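Local coordinates for protein 3-hydroxyisobutyrate dehydrogenase (Salmonella typhimurium, PDB 3G0O) that probably oxidises L-threonate to 2-oxo-tetronate, using NAD(+) in preference to NADP(+) as the hydride acceptor, at residues A[45-48]-A[49-53]; A[110-113]-A[114-118]. All coordinates share one frame; numbering follows the deposited sequence.

Contact 1 (A[45-48]-A[49-53])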
loop_
_atom_site.group_PDB
_atom_site.type_symbol
_atom_site.label_atom_id
_atom_site.label_comp_id
_atom_site.label_asym_id
_atom_site.label_seq_id
_atom_site.Cartn_x
_atom_site.Cartn_y
_atom_site.Cartn_z
ATOM N N ASN A 45 -27.953 7.896 -18.700
ATOM C CA ASN A 45 -26.928 8.913 -18.498
ATOM C C ASN A 45 -26.002 9.009 -19.691
ATOM O O ASN A 45 -25.592 10.101 -20.076
ATOM C CB ASN A 45 -26.066 8.619 -17.273
ATOM C CG ASN A 45 -26.804 8.815 -15.989
ATOM O OD1 ASN A 45 -27.655 9.699 -15.880
ATOM N ND2 ASN A 45 -26.480 8.001 -14.991
ATOM N N LEU A 46 -25.657 7.859 -20.259
ATOM C CA LEU A 46 -24.759 7.834 -21.401
ATOM C C LEU A 46 -25.412 8.514 -22.600
ATOM O O LEU A 46 -24.764 9.276 -23.317
ATOM C CB LEU A 46 -24.383 6.390 -21.743
ATOM C CG LEU A 46 -22.999 6.214 -22.367
ATOM C CD1 LEU A 46 -21.937 6.753 -21.412
ATOM C CD2 LEU A 46 -22.749 4.742 -22.660
ATOM N N LEU A 47 -26.699 8.244 -22.805
ATOM C CA LEU A 47 -27.430 8.848 -23.913
ATOM C C LEU A 47 -27.452 10.360 -23.735
ATOM O O LEU A 47 -27.189 11.114 -24.675
ATOM C CB LEU A 47 -28.864 8.300 -23.969
ATOM C CG LEU A 47 -28.999 6.819 -24.343
ATOM C CD1 LEU A 47 -30.464 6.414 -24.344
ATOM C CD2 LEU A 47 -28.378 6.578 -25.711
ATOM N N ALA A 48 -27.753 10.800 -22.517
ATOM C CA ALA A 48 -27.800 12.220 -22.203
ATOM C C ALA A 48 -26.445 12.875 -22.439
ATOM O O ALA A 48 -26.353 14.092 -22.600
ATOM C CB ALA A 48 -28.228 12.417 -20.758
ATOM N N GLU A 49 -25.393 12.064 -22.463
ATOM C CA GLU A 49 -24.048 12.578 -22.665
ATOM C C GLU A 49 -23.499 12.453 -24.081
ATOM O O GLU A 49 -22.323 12.729 -24.317
ATOM C CB GLU A 49 -23.098 11.929 -21.659
ATOM C CG GLU A 49 -23.300 12.479 -20.255
ATOM C CD GLU A 49 -22.577 11.684 -19.192
ATOM O OE1 GLU A 49 -21.357 11.463 -19.334
ATOM O OE2 GLU A 49 -23.237 11.285 -18.208
ATOM N N GLY A 50 -24.345 12.037 -25.022
ATOM C CA GLY A 50 -23.902 11.944 -26.404
ATOM C C GLY A 50 -23.706 10.581 -27.038
ATOM O O GLY A 50 -23.330 10.502 -28.206
ATOM N N ALA A 51 -23.951 9.508 -26.295
ATOM C CA ALA A 51 -23.786 8.169 -26.849
ATOM C C ALA A 51 -24.700 7.945 -28.053
ATOM O O ALA A 51 -25.813 8.466 -28.108
ATOM C CB ALA A 51 -24.076 7.126 -25.781
ATOM N N CYS A 52 -24.219 7.172 -29.021
ATOM C CA CYS A 52 -25.013 6.867 -30.207
ATOM C C CYS A 52 -26.176 5.959 -29.820
ATOM O O CYS A 52 -27.250 6.017 -30.418
ATOM C CB CYS A 52 -24.153 6.168 -31.261
ATOM S SG CYS A 52 -22.859 7.203 -31.958
ATOM N N GLY A 53 -25.949 5.120 -28.816
ATOM C CA GLY A 53 -26.981 4.209 -28.365
ATOM C C GLY A 53 -26.600 3.557 -27.051
ATOM O O GLY A 53 -25.423 3.509 -26.699
HETATM O O HOH W 1 -27.144 10.466 -27.548
#
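A Schellman motif closes helix 40-48, with Leu46 and Leu47 giving their carbonyls to the turn that follows and Gly50 as its C-prime residue. Ala51 N reaches back to Leu46 O at 3.1 Å, and the shorter inner bond runs from Gly50 N to Leu47 O at 3.0 Å; both are nearly straight. Gly50 has a positive phi of 109°, at which, with its psi near zero, a beta-carbon would press on the preceding carbonyl oxygen, so glycine suits this place. Leu46 O is gripped twice: Glu49 N also donates to it, from the face of the peptide plane opposite to that used by Ala51 N. Glu49 N has a further, weak bond to Asn45 O.

The apolar part of the motif lies beneath the turn, where Ala51 CB points back at the helix and sits 3.7 Å from Leu46 CG. Leu46 CG is swung anti to its own backbone N (chi1 -150°), which brings the branch point up to that methyl; the side chain also packs on Ala23 of helix 17-28. Leu47 sends CD2 forward past the turn, over the backbone of Gly53, 3.8 Å from Gly53 C. A water donates to both Leu47 O and Ala51 O, bridging the last turn of the helix to the departing chain. In this Rossmann-type domain the reversal carries the chain from helix 40-48 into strand 53-55, outermost in the sheet of this chain, and Gly53 pairs with Gly35 of strand 32-36. The Glu49 side chain runs back beside the helix, its CG 3.3 Å from Asn45 O, and its carboxylate forms a salt bridge through OE1 with Arg24 NE of helix 17-28, tying the helix end to its neighbour.

Contact 2 (A[110-113]-A[114-118])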
loop_
_atom_site.group_PDB
_atom_site.type_symbol
_atom_site.label_atom_id
_atom_site.label_comp_id
_atom_site.label_asym_id
_atom_site.label_seq_id
_atom_site.Cartn_x
_atom_site.Cartn_y
_atom_site.Cartn_z
ATOM N N GLN A 110 -7.112 -17.368 -23.288
ATOM C CA GLN A 110 -6.639 -18.046 -24.491
ATOM C C GLN A 110 -7.776 -18.757 -25.227
ATOM O O GLN A 110 -7.850 -18.715 -26.455
ATOM C CB GLN A 110 -5.537 -19.041 -24.128
ATOM C CG GLN A 110 -4.268 -18.379 -23.612
ATOM C CD GLN A 110 -3.265 -19.377 -23.067
ATOM O OE1 GLN A 110 -2.849 -20.297 -23.765
ATOM N NE2 GLN A 110 -2.873 -19.198 -21.810
ATOM N N GLU A 111 -8.661 -19.405 -24.475
ATOM C CA GLU A 111 -9.798 -20.108 -25.062
ATOM C C GLU A 111 -10.729 -19.124 -25.778
ATOM O O GLU A 111 -11.199 -19.382 -26.890
ATOM C CB GLU A 111 -10.570 -20.847 -23.972
ATOM C CG GLU A 111 -9.848 -22.070 -23.420
ATOM C CD GLU A 111 -10.418 -22.542 -22.088
ATOM O OE1 GLU A 111 -11.660 -22.572 -21.943
ATOM O OE2 GLU A 111 -9.621 -22.889 -21.190
ATOM N N ILE A 112 -10.987 -17.995 -25.128
ATOM C CA ILE A 112 -11.852 -16.964 -25.685
ATOM C C ILE A 112 -11.224 -16.340 -26.925
ATOM O O ILE A 112 -11.916 -16.061 -27.905
ATOM C CB ILE A 112 -12.120 -15.855 -24.639
ATOM C CG1 ILE A 112 -12.927 -16.437 -23.476
ATOM C CG2 ILE A 112 -12.843 -14.681 -25.284
ATOM C CD1 ILE A 112 -13.089 -15.499 -22.300
ATOM N N ALA A 113 -9.914 -16.118 -26.882
ATOM C CA ALA A 113 -9.214 -15.521 -28.014
ATOM C C ALA A 113 -9.271 -16.439 -29.233
ATOM O O ALA A 113 -9.473 -15.981 -30.358
ATOM C CB ALA A 113 -7.769 -15.235 -27.641
ATOM N N ALA A 114 -9.095 -17.736 -29.010
ATOM C CA ALA A 114 -9.134 -18.696 -30.105
ATOM C C ALA A 114 -10.495 -18.669 -30.797
ATOM O O ALA A 114 -10.579 -18.685 -32.027
ATOM C CB ALA A 114 -8.835 -20.099 -29.584
ATOM N N ALA A 115 -11.558 -18.623 -29.999
ATOM C CA ALA A 115 -12.918 -18.596 -30.527
ATOM C C ALA A 115 -13.177 -17.340 -31.356
ATOM O O ALA A 115 -13.866 -17.392 -32.379
ATOM C CB ALA A 115 -13.923 -18.678 -29.380
ATOM N N LEU A 116 -12.626 -16.214 -30.913
ATOM C CA LEU A 116 -12.805 -14.950 -31.617
ATOM C C LEU A 116 -11.955 -14.889 -32.884
ATOM O O LEU A 116 -12.377 -14.334 -33.895
ATOM C CB LEU A 116 -12.455 -13.772 -30.696
ATOM C CG LEU A 116 -13.403 -13.511 -29.520
ATOM C CD1 LEU A 116 -12.871 -12.380 -28.661
ATOM C CD2 LEU A 116 -14.790 -13.169 -30.045
ATOM N N THR A 117 -10.756 -15.460 -32.828
ATOM C CA THR A 117 -9.870 -15.470 -33.985
ATOM C C THR A 117 -10.519 -16.239 -35.129
ATOM O O THR A 117 -10.403 -15.855 -36.296
ATOM C CB THR A 117 -8.518 -16.131 -33.650
ATOM O OG1 THR A 117 -7.822 -15.333 -32.685
ATOM C CG2 THR A 117 -7.662 -16.261 -34.899
ATOM N N ALA A 118 -11.204 -17.325 -34.786
ATOM C CA ALA A 118 -11.879 -18.149 -35.778
ATOM C C ALA A 118 -12.932 -17.338 -36.528
ATOM O O ALA A 118 -13.285 -17.665 -37.660
ATOM C CB ALA A 118 -12.525 -19.347 -35.103
#
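Ala114, Ala115, Leu116 and Thr117 each donate their backbone N-H to the carbonyl four residues earlier, on Gln110, Glu111, Ile112 and Ala113, in regular alpha-helical fashion. The bond from Thr117 N to Ala113 O, at 2.8 Å, is the shortest of the four and meets the carbonyl almost head-on, whereas the other three donors come in somewhat tilted from the carbonyl plane. Thr117 OG1 also lies 2.9 Å from Ala113 O, turned back along the helix because it stands anti to its own carbonyl carbon (chi1 -65°).

One turn apart on the buried face, Ile112 and Leu116 lie side by side and point the same way, touching by their methyls, Ile112 CG2 to Leu116 CD1 at 4.1 Å. Leu116 leans back over the preceding turn, and its CG comes within 3.4 Å of Ile112 O. Together the pair forms an apolar ridge that packs on Leu82 of helix 75-82 and on Met123 of strand 122-129; Ile112 further meets Val78, and Leu116 meets Leu121. Ala113 is buried next to them, its small methyl against Met123 and Pro172. Ala114, in contrast, is exposed, its CB 3.6 Å from Gln110 O.

The long polar side chains of Gln110 and Glu111 leave the backbone away from the following turn and have partners of their own: Glu111 OE1 makes a salt bridge with Arg79 NH2 of helix 75-82, and Gln110 NE2 is hydrogen-bonded to Ser106 OG at the start of helix 106-117. Such an amphipathic helix, apolar toward the sheet and the adjacent helix and polar or small on its outer side, is characteristic of the connecting helix in a beta-alpha-beta crossover, here the one between parallel strands 97-100 and 122-129 of the Rossmann-type domain.

Overall arrangement
Contact 1 precedes contact 2 along the chain, and both lie in the same NAD-binding, Rossmann-type domain, with centres 31 Å apart and nearest atoms about 20 Å apart. They lie beside well-separated parts of one sheet: residues 45-53 lead from helix 40-48 into strand 53-55, an outermost strand within the chain, whereas residues 110-118 belong to helix 106-117, which links strands 97-100 and 122-129 on the far side of strands 32-36, 9-13 and 67-70 from strand 53-55. Contact 1 is the C-terminal cap of its helix, contact 2 the last turns of another. Neither touches another chain of the assembly; both are packing within the NAD-binding domain, away from the predicted active-site residue Lys179.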